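Long-range contacts in kappa-carrageenase (Zobellia galactanivorans, PDB 5OCR), which probably hydrolyses the beta-1,4 linkages of the algal polysaccharide kappa-carrageenan, through the glycoside hydrolase family 16 domain that makes up this chain: residues V129-D140 and L162-N171; Y182-W190 and V221-W229. All coordinates share one frame; numbering follows the deposited sequence.

Interaction 1: V129-D140 and L162-N171; sequences VANGETVYSEID and LNLHAVVKEN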
# COMPACT_ATOMS: atom_id res chain seq x y z
N VAL A 129 -16.59 -17.01 -8.22
CA VAL A 129 -16.83 -17.64 -6.96
C VAL A 129 -18.35 -17.56 -6.69
O VAL A 129 -19.11 -16.80 -7.35
CB VAL A 129 -16.02 -16.97 -5.86
CG1 VAL A 129 -14.57 -16.92 -6.29
CG2 VAL A 129 -16.45 -15.51 -5.69
N ALA A 130 -18.76 -18.36 -5.74
CA ALA A 130 -20.16 -18.54 -5.42
C ALA A 130 -20.70 -17.38 -4.60
O ALA A 130 -19.94 -16.51 -4.11
CB ALA A 130 -20.30 -19.85 -4.65
N ASN A 131 -22.06 -17.30 -4.50
CA ASN A 131 -22.69 -16.24 -3.74
C ASN A 131 -22.11 -16.14 -2.31
O ASN A 131 -22.01 -17.11 -1.59
CB ASN A 131 -24.20 -16.50 -3.65
CG ASN A 131 -24.97 -15.31 -3.16
OD1 ASN A 131 -24.71 -14.17 -3.56
ND2 ASN A 131 -25.98 -15.57 -2.37
N GLY A 132 -21.71 -14.95 -1.93
CA GLY A 132 -21.26 -14.69 -0.57
C GLY A 132 -19.74 -14.89 -0.47
O GLY A 132 -19.13 -14.58 0.60
N GLU A 133 -19.12 -15.45 -1.51
CA GLU A 133 -17.70 -15.72 -1.43
C GLU A 133 -16.90 -14.51 -1.81
O GLU A 133 -17.42 -13.58 -2.46
CB GLU A 133 -17.33 -16.93 -2.30
CG GLU A 133 -17.99 -18.26 -1.84
CD GLU A 133 -17.82 -18.63 -0.37
OE1 GLU A 133 -16.93 -18.11 0.33
OE2 GLU A 133 -18.60 -19.49 0.11
N THR A 134 -15.60 -14.52 -1.48
CA THR A 134 -14.73 -13.33 -1.74
C THR A 134 -14.21 -13.37 -3.15
O THR A 134 -13.65 -14.37 -3.54
CB THR A 134 -13.53 -13.42 -0.77
OG1 THR A 134 -14.02 -13.36 0.57
CG2 THR A 134 -12.54 -12.21 -0.97
N VAL A 135 -14.42 -12.28 -3.88
CA VAL A 135 -13.89 -12.07 -5.24
C VAL A 135 -12.48 -11.48 -5.14
O VAL A 135 -11.62 -11.81 -5.93
CB VAL A 135 -14.87 -11.06 -5.91
CG1 VAL A 135 -14.35 -10.47 -7.23
CG2 VAL A 135 -16.22 -11.76 -6.10
N TYR A 136 -12.28 -10.57 -4.18
CA TYR A 136 -11.03 -9.81 -4.14
C TYR A 136 -10.75 -9.51 -2.67
O TYR A 136 -11.68 -9.16 -1.92
CB TYR A 136 -11.26 -8.48 -4.87
CG TYR A 136 -10.11 -7.44 -4.66
CD1 TYR A 136 -8.93 -7.58 -5.36
CD2 TYR A 136 -10.24 -6.38 -3.74
CE1 TYR A 136 -7.88 -6.62 -5.23
CE2 TYR A 136 -9.25 -5.40 -3.63
CZ TYR A 136 -8.04 -5.58 -4.30
OH TYR A 136 -7.01 -4.60 -4.17
N SER A 137 -9.49 -9.67 -2.26
CA SER A 137 -9.06 -9.44 -0.85
C SER A 137 -7.91 -8.43 -0.85
O SER A 137 -6.90 -8.67 -1.62
CB SER A 137 -8.48 -10.76 -0.30
OG SER A 137 -9.53 -11.62 0.07
N GLU A 138 -7.97 -7.38 -0.00
CA GLU A 138 -6.87 -6.43 0.07
C GLU A 138 -6.69 -6.12 1.57
O GLU A 138 -7.64 -5.75 2.20
CB GLU A 138 -7.22 -5.17 -0.66
CG GLU A 138 -6.12 -4.12 -0.48
CD GLU A 138 -6.45 -2.84 -1.25
OE1 GLU A 138 -7.13 -2.96 -2.32
OE2 GLU A 138 -5.99 -1.73 -0.83
N ILE A 139 -5.46 -6.24 2.06
CA ILE A 139 -5.09 -5.78 3.40
C ILE A 139 -4.05 -4.65 3.26
O ILE A 139 -2.91 -4.85 2.77
CB ILE A 139 -4.43 -6.97 4.20
CG1 ILE A 139 -5.42 -8.16 4.31
CG2 ILE A 139 -3.97 -6.39 5.58
CD1 ILE A 139 -4.83 -9.35 5.07
N ASP A 140 -4.40 -3.47 3.76
CA ASP A 140 -3.43 -2.34 3.75
C ASP A 140 -2.67 -2.43 5.06
O ASP A 140 -3.25 -2.20 6.10
CB ASP A 140 -4.17 -1.01 3.59
CG ASP A 140 -4.82 -0.89 2.31
OD1 ASP A 140 -4.51 -1.67 1.35
OD2 ASP A 140 -5.72 -0.10 2.23
N LEU A 162 -4.98 2.05 8.00
CA LEU A 162 -4.55 0.68 8.05
C LEU A 162 -5.78 -0.15 7.68
O LEU A 162 -6.18 -1.02 8.43
CB LEU A 162 -3.90 0.26 9.38
CG LEU A 162 -2.88 1.27 9.97
CD1 LEU A 162 -3.57 2.24 10.97
CD2 LEU A 162 -1.89 0.46 10.78
N ASN A 163 -6.32 -0.01 6.46
CA ASN A 163 -7.68 -0.49 6.18
C ASN A 163 -7.78 -1.81 5.44
O ASN A 163 -6.78 -2.24 4.91
CB ASN A 163 -8.34 0.52 5.21
CG ASN A 163 -8.56 1.84 5.90
OD1 ASN A 163 -8.74 1.87 7.12
ND2 ASN A 163 -8.66 2.90 5.16
N LEU A 164 -8.93 -2.48 5.57
CA LEU A 164 -9.20 -3.67 4.76
C LEU A 164 -10.19 -3.36 3.65
O LEU A 164 -11.11 -2.56 3.85
CB LEU A 164 -9.92 -4.71 5.61
CG LEU A 164 -9.05 -5.22 6.77
CD1 LEU A 164 -9.89 -5.99 7.81
CD2 LEU A 164 -7.83 -5.96 6.33
N HIS A 165 -10.05 -4.05 2.52
CA HIS A 165 -10.98 -3.81 1.38
C HIS A 165 -11.29 -5.18 0.83
O HIS A 165 -10.44 -6.06 0.83
CB HIS A 165 -10.33 -3.02 0.24
CG HIS A 165 -9.84 -1.66 0.62
ND1 HIS A 165 -10.52 -0.51 0.27
CD2 HIS A 165 -8.71 -1.27 1.34
CE1 HIS A 165 -9.84 0.55 0.75
NE2 HIS A 165 -8.72 0.08 1.39
N ALA A 166 -12.53 -5.37 0.40
CA ALA A 166 -12.84 -6.60 -0.35
C ALA A 166 -13.94 -6.39 -1.39
O ALA A 166 -14.66 -5.46 -1.35
CB ALA A 166 -13.32 -7.70 0.61
N VAL A 167 -14.08 -7.36 -2.31
CA VAL A 167 -15.30 -7.41 -3.12
C VAL A 167 -15.87 -8.79 -2.82
O VAL A 167 -15.10 -9.74 -2.72
CB VAL A 167 -14.90 -7.42 -4.62
CG1 VAL A 167 -16.13 -7.65 -5.55
CG2 VAL A 167 -14.25 -6.07 -4.95
N VAL A 168 -17.18 -8.85 -2.59
CA VAL A 168 -17.87 -10.10 -2.21
C VAL A 168 -18.94 -10.34 -3.25
O VAL A 168 -19.61 -9.37 -3.66
CB VAL A 168 -18.45 -9.92 -0.81
CG1 VAL A 168 -19.31 -11.15 -0.42
CG2 VAL A 168 -17.27 -9.83 0.14
N LYS A 169 -19.12 -11.60 -3.69
CA LYS A 169 -20.16 -11.85 -4.68
C LYS A 169 -21.55 -11.77 -4.02
O LYS A 169 -21.79 -12.38 -2.96
CB LYS A 169 -19.92 -13.18 -5.42
CG LYS A 169 -21.21 -13.80 -5.92
CD LYS A 169 -21.05 -14.55 -7.21
CE LYS A 169 -20.60 -13.66 -8.35
NZ LYS A 169 -20.09 -14.72 -9.22
N GLU A 170 -22.43 -10.91 -4.59
CA GLU A 170 -23.82 -10.76 -4.07
C GLU A 170 -24.78 -10.61 -5.23
O GLU A 170 -24.59 -9.70 -6.03
CB GLU A 170 -24.04 -9.55 -3.14
CG GLU A 170 -23.23 -9.56 -1.88
CD GLU A 170 -23.53 -8.33 -0.99
OE1 GLU A 170 -24.33 -7.43 -1.38
OE2 GLU A 170 -22.94 -8.29 0.10
N ASN A 171 -25.75 -11.53 -5.29
CA ASN A 171 -26.83 -11.52 -6.34
C ASN A 171 -26.21 -11.35 -7.69
O ASN A 171 -26.70 -10.56 -8.53
CB ASN A 171 -27.82 -10.37 -6.16
CG ASN A 171 -28.36 -10.31 -4.77
OD1 ASN A 171 -28.95 -11.28 -4.29
ND2 ASN A 171 -28.14 -9.17 -4.09
O HOH W 1 -5.08 1.84 4.65
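The imidazole of His-165 meets two acids of the facing strand at its CD2-NE2 side. Asp-140 OD2 comes to the ring edge, close to its plane, and takes a weak hydrogen bond from NE2 at 3.1 Å. The carboxylate of Glu-138 runs alongside in the same direction as the ring, their planes 28° apart, and OE2 approaches CD2 obliquely at 3.5 Å. Glu-138 gets this far because CG stands anti to the backbone N (chi1 175°) and the chain stays extended. Its other oxygen, OE1, sits in the plane of the Tyr-136 ring and accepts a very short bond from Tyr-136 OH, 2.5 Å long. Phe-125 stacks on the Tyr-136 ring, and Trp-176 meets it obliquely. A water bonded to Asp-140 OD2 and Asn-163 N adds another tie to the acid. The strands 136-140 and 164-170 are antiparallel, with Glu-138 and His-165 a hydrogen-bonded pair. At Val-135 and Tyr-136 a classic beta bulge sets in: both amides approach Val-167 O from the same face, at 2.9 Å from Val-135 N and 3.3 Å from Tyr-136 N. Val-167 CG1 packs on Val-135 CB there. Beyond the bulge, Lys-169, in one of two conformers, sends NZ to Val-129 O at 3.0 Å and also to Tyr-127 O, next to the type II turn 130-133, whose Gly-132 has backbone angles that call for glycine. The Glu-Ile-Asp sequence at 138-140 matches the start of the family 16 signature that carries catalytic acids in relatives, and a glycerol on Glu-138 OE2 is consistent with a substrate cleft. In the jellyroll, strand 115-122 flanks the pair beside 134-144, its Trp-120 touching both acids, while strands 173-177 and 189-191 pair with 159-170.

Interaction 2: Y182-W190 and V221-W229; sequences YPQEQLNKW and VARKPNKYW
Lys-224 turns CG away from its own carbonyl carbon (chi1 -56°) and bends again at chi2 (-72°), which carries its ammonium to the backbone carbonyls of 183-187. Trp-190, with CG anti to the backbone N (chi1 -176°), lays its indole against Val-221: CG1 sits 3.5 Å from the centroid of the five-membered ring, a CH-pi contact over the face. Lys-224 NZ donates to Gln-184 O at 2.9 Å and to Leu-187 O at 3.1 Å, standing well above both carbonyl planes. Weak bonds to Pro-183 O and Asn-188 OD1 complete the set. Asn-188 OD1 also rests on Ala-222 CB, while its ND2 is held by Leu-162 O. At the far end, Lys-227 NZ makes a salt bridge to one conformer of Glu-185, meeting OE1 on the syn side at 2.8 Å. Between these, Gln-186 CG packs obliquely on Trp-229 CH2 at 3.6 Å, and a water joins Glu-185 O to Pro-225 O. An alanine in place of Lys-224 would probably leave the carbonyls of Gln-184 and Leu-187 without this donor and the short helix less firmly tied to strand 219-225. One ammonium thus gathers carbonyl oxygens of the helical turn and of the loop after it, so the turn is tied to strand 219-225 through Lys-224 and to the loop beyond that strand through the Glu-185 to Lys-227 salt bridge, while apolar contact lies at Trp-190 and Trp-229.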
# COMPACT_ATOMS: atom_id res chain seq x y z
N TYR A 182 -18.07 -0.03 6.13
CA TYR A 182 -18.04 -1.10 7.18
C TYR A 182 -16.93 -0.80 8.20
O TYR A 182 -15.96 -1.54 8.33
CB TYR A 182 -17.88 -2.52 6.53
CG TYR A 182 -19.05 -2.87 5.68
CD1 TYR A 182 -20.22 -3.41 6.30
CD2 TYR A 182 -19.07 -2.58 4.32
CE1 TYR A 182 -21.35 -3.68 5.52
CE2 TYR A 182 -20.22 -2.81 3.55
CZ TYR A 182 -21.32 -3.38 4.18
OH TYR A 182 -22.45 -3.61 3.47
N PRO A 183 -17.05 0.34 8.89
CA PRO A 183 -15.88 0.82 9.52
C PRO A 183 -15.45 -0.03 10.73
O PRO A 183 -14.21 -0.19 11.00
CB PRO A 183 -16.28 2.24 9.98
CG PRO A 183 -17.78 2.20 10.06
CD PRO A 183 -18.11 1.38 8.85
N GLN A 184 -16.45 -0.59 11.43
CA GLN A 184 -16.11 -1.48 12.58
C GLN A 184 -15.36 -2.72 12.14
O GLN A 184 -14.48 -3.17 12.90
CB GLN A 184 -17.37 -1.93 13.30
CG GLN A 184 -17.06 -2.49 14.66
CD GLN A 184 -17.08 -1.39 15.65
OE1 GLN A 184 -16.17 -0.54 15.70
NE2 GLN A 184 -18.14 -1.38 16.44
N GLU A 185 -15.68 -3.24 10.93
CA GLU A 185 -15.04 -4.42 10.40
C GLU A 185 -13.73 -4.14 9.63
O GLU A 185 -12.85 -5.02 9.59
CB GLU A 185 -16.08 -5.20 9.61
CG GLU A 185 -17.27 -5.50 10.56
CD GLU A 185 -18.41 -6.22 9.88
OE1 GLU A 185 -18.14 -6.79 8.83
OE2 GLU A 185 -19.57 -6.17 10.39
N GLN A 186 -13.63 -2.93 9.06
CA GLN A 186 -12.63 -2.70 8.03
C GLN A 186 -11.79 -1.44 8.12
O GLN A 186 -10.85 -1.32 7.40
CB GLN A 186 -13.21 -2.81 6.63
CG GLN A 186 -13.78 -4.19 6.34
CD GLN A 186 -14.40 -4.31 5.01
OE1 GLN A 186 -15.44 -4.97 4.88
NE2 GLN A 186 -13.83 -3.64 4.00
N LEU A 187 -12.17 -0.47 8.93
CA LEU A 187 -11.43 0.83 8.94
C LEU A 187 -10.55 0.87 10.17
O LEU A 187 -11.08 0.78 11.30
CB LEU A 187 -12.44 2.01 8.96
CG LEU A 187 -11.84 3.41 8.80
CD1 LEU A 187 -12.72 4.29 7.88
CD2 LEU A 187 -11.69 4.13 10.18
N ASN A 188 -9.25 1.18 9.98
CA ASN A 188 -8.41 1.50 11.09
C ASN A 188 -7.68 2.81 10.85
O ASN A 188 -7.11 3.03 9.79
CB ASN A 188 -7.32 0.41 11.24
CG ASN A 188 -7.89 -0.89 11.68
OD1 ASN A 188 -8.62 -0.99 12.67
ND2 ASN A 188 -7.61 -1.92 10.91
N LYS A 189 -7.62 3.67 11.86
CA LYS A 189 -6.86 4.93 11.79
C LYS A 189 -5.95 4.92 13.02
O LYS A 189 -6.33 4.38 14.11
CB LYS A 189 -7.85 6.11 11.85
CG LYS A 189 -8.55 6.29 10.50
CD LYS A 189 -9.40 7.56 10.46
CE LYS A 189 -9.97 7.83 9.07
NZ LYS A 189 -8.90 8.35 8.13
N TRP A 190 -4.73 5.42 12.86
CA TRP A 190 -3.85 5.61 14.03
C TRP A 190 -3.09 6.87 13.86
O TRP A 190 -2.65 7.17 12.76
CB TRP A 190 -2.89 4.43 14.18
CG TRP A 190 -2.02 4.49 15.39
CD1 TRP A 190 -2.33 4.23 16.72
CD2 TRP A 190 -0.61 4.83 15.41
NE1 TRP A 190 -1.20 4.38 17.53
CE2 TRP A 190 -0.16 4.75 16.82
CE3 TRP A 190 0.33 5.13 14.41
CZ2 TRP A 190 1.16 5.01 17.19
CZ3 TRP A 190 1.65 5.36 14.81
CH2 TRP A 190 2.05 5.27 16.16
N VAL A 221 -1.56 -1.65 17.04
CA VAL A 221 -2.39 -0.46 16.89
C VAL A 221 -3.81 -0.81 16.40
O VAL A 221 -4.70 0.03 16.49
CB VAL A 221 -1.78 0.60 15.95
CG1 VAL A 221 -0.44 1.09 16.48
CG2 VAL A 221 -1.60 0.06 14.52
N ALA A 222 -4.06 -2.03 15.93
CA ALA A 222 -5.40 -2.34 15.47
C ALA A 222 -5.55 -3.82 15.33
O ALA A 222 -4.54 -4.53 15.19
CB ALA A 222 -5.68 -1.77 14.07
N ARG A 223 -6.80 -4.28 15.37
CA ARG A 223 -7.04 -5.71 15.13
C ARG A 223 -8.44 -5.85 14.64
O ARG A 223 -9.35 -5.12 15.12
CB ARG A 223 -6.81 -6.44 16.47
CG ARG A 223 -7.23 -7.88 16.56
CD ARG A 223 -7.15 -8.29 18.05
NE ARG A 223 -5.80 -8.28 18.62
CZ ARG A 223 -5.17 -9.34 19.13
NH1 ARG A 223 -5.75 -10.54 19.08
NH2 ARG A 223 -3.96 -9.22 19.66
N LYS A 224 -8.65 -6.76 13.68
CA LYS A 224 -10.00 -7.00 13.13
C LYS A 224 -10.22 -8.46 12.88
O LYS A 224 -9.28 -9.21 12.57
CB LYS A 224 -10.27 -6.31 11.79
CG LYS A 224 -10.07 -4.79 11.73
CD LYS A 224 -11.17 -4.09 12.47
CE LYS A 224 -11.34 -2.74 11.80
NZ LYS A 224 -11.88 -1.82 12.85
N PRO A 225 -11.48 -8.90 12.99
CA PRO A 225 -11.70 -10.33 12.61
C PRO A 225 -11.44 -10.56 11.15
O PRO A 225 -11.76 -9.69 10.34
CB PRO A 225 -13.23 -10.51 12.79
CG PRO A 225 -13.57 -9.47 13.84
CD PRO A 225 -12.70 -8.25 13.52
N ASN A 226 -10.97 -11.76 10.78
CA ASN A 226 -10.66 -12.03 9.31
C ASN A 226 -11.89 -12.57 8.61
O ASN A 226 -12.11 -13.81 8.54
CB ASN A 226 -9.46 -12.99 9.19
CG ASN A 226 -8.99 -13.10 7.76
OD1 ASN A 226 -9.72 -12.61 6.91
ND2 ASN A 226 -7.81 -13.63 7.51
N LYS A 227 -12.75 -11.67 8.15
CA LYS A 227 -14.00 -12.11 7.57
C LYS A 227 -13.80 -12.60 6.16
O LYS A 227 -14.29 -13.67 5.80
CB LYS A 227 -15.02 -10.96 7.57
CG LYS A 227 -16.41 -11.39 7.30
CD LYS A 227 -17.29 -10.26 7.91
CE LYS A 227 -18.70 -10.38 7.44
NZ LYS A 227 -19.31 -9.16 8.06
N TYR A 228 -13.10 -11.80 5.35
CA TYR A 228 -13.07 -12.06 3.90
C TYR A 228 -11.71 -12.36 3.36
O TYR A 228 -11.62 -12.77 2.22
CB TYR A 228 -13.61 -10.83 3.18
CG TYR A 228 -15.05 -10.54 3.47
CD1 TYR A 228 -16.03 -11.53 3.30
CD2 TYR A 228 -15.45 -9.26 3.89
CE1 TYR A 228 -17.40 -11.23 3.55
CE2 TYR A 228 -16.77 -8.95 4.13
CZ TYR A 228 -17.73 -9.94 4.02
OH TYR A 228 -19.06 -9.59 4.27
N TRP A 229 -10.64 -12.13 4.15
CA TRP A 229 -9.26 -12.01 3.68
C TRP A 229 -8.52 -13.32 3.73
O TRP A 229 -7.51 -13.50 4.49
CB TRP A 229 -8.54 -10.85 4.44
CG TRP A 229 -9.31 -9.62 4.16
CD1 TRP A 229 -9.14 -8.77 3.06
CD2 TRP A 229 -10.44 -9.07 4.93
NE1 TRP A 229 -10.08 -7.77 3.08
CE2 TRP A 229 -10.93 -7.93 4.17
CE3 TRP A 229 -11.12 -9.45 6.13
CZ2 TRP A 229 -12.06 -7.17 4.62
CZ3 TRP A 229 -12.26 -8.68 6.56
CH2 TRP A 229 -12.68 -7.59 5.82
O HOH W 2 -13.54 -7.58 9.92
O HOH W 3 -21.45 -6.82 7.65

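Strand 159-170 joins the two contacts, whose centres lie about 13 Å apart. Its residues in interaction 1 are also held by both segments of interaction 2: Gln-186 O probably accepts from Leu-164 N at 2.9 Å, and the indole NE1 of Trp-229 probably donates to His-165 O at 2.8 Å. Trp-229 therefore braces the backbone of the histidine that faces Glu-138 and Asp-140, a second-shell position relative to the probable active-site acids and the glycerol. Tyr-228 adds a further link, its carbonyl accepting from Thr-134 OG1. Interaction 1 thus bears the likely cleft residues, and interaction 2 backs the same strand.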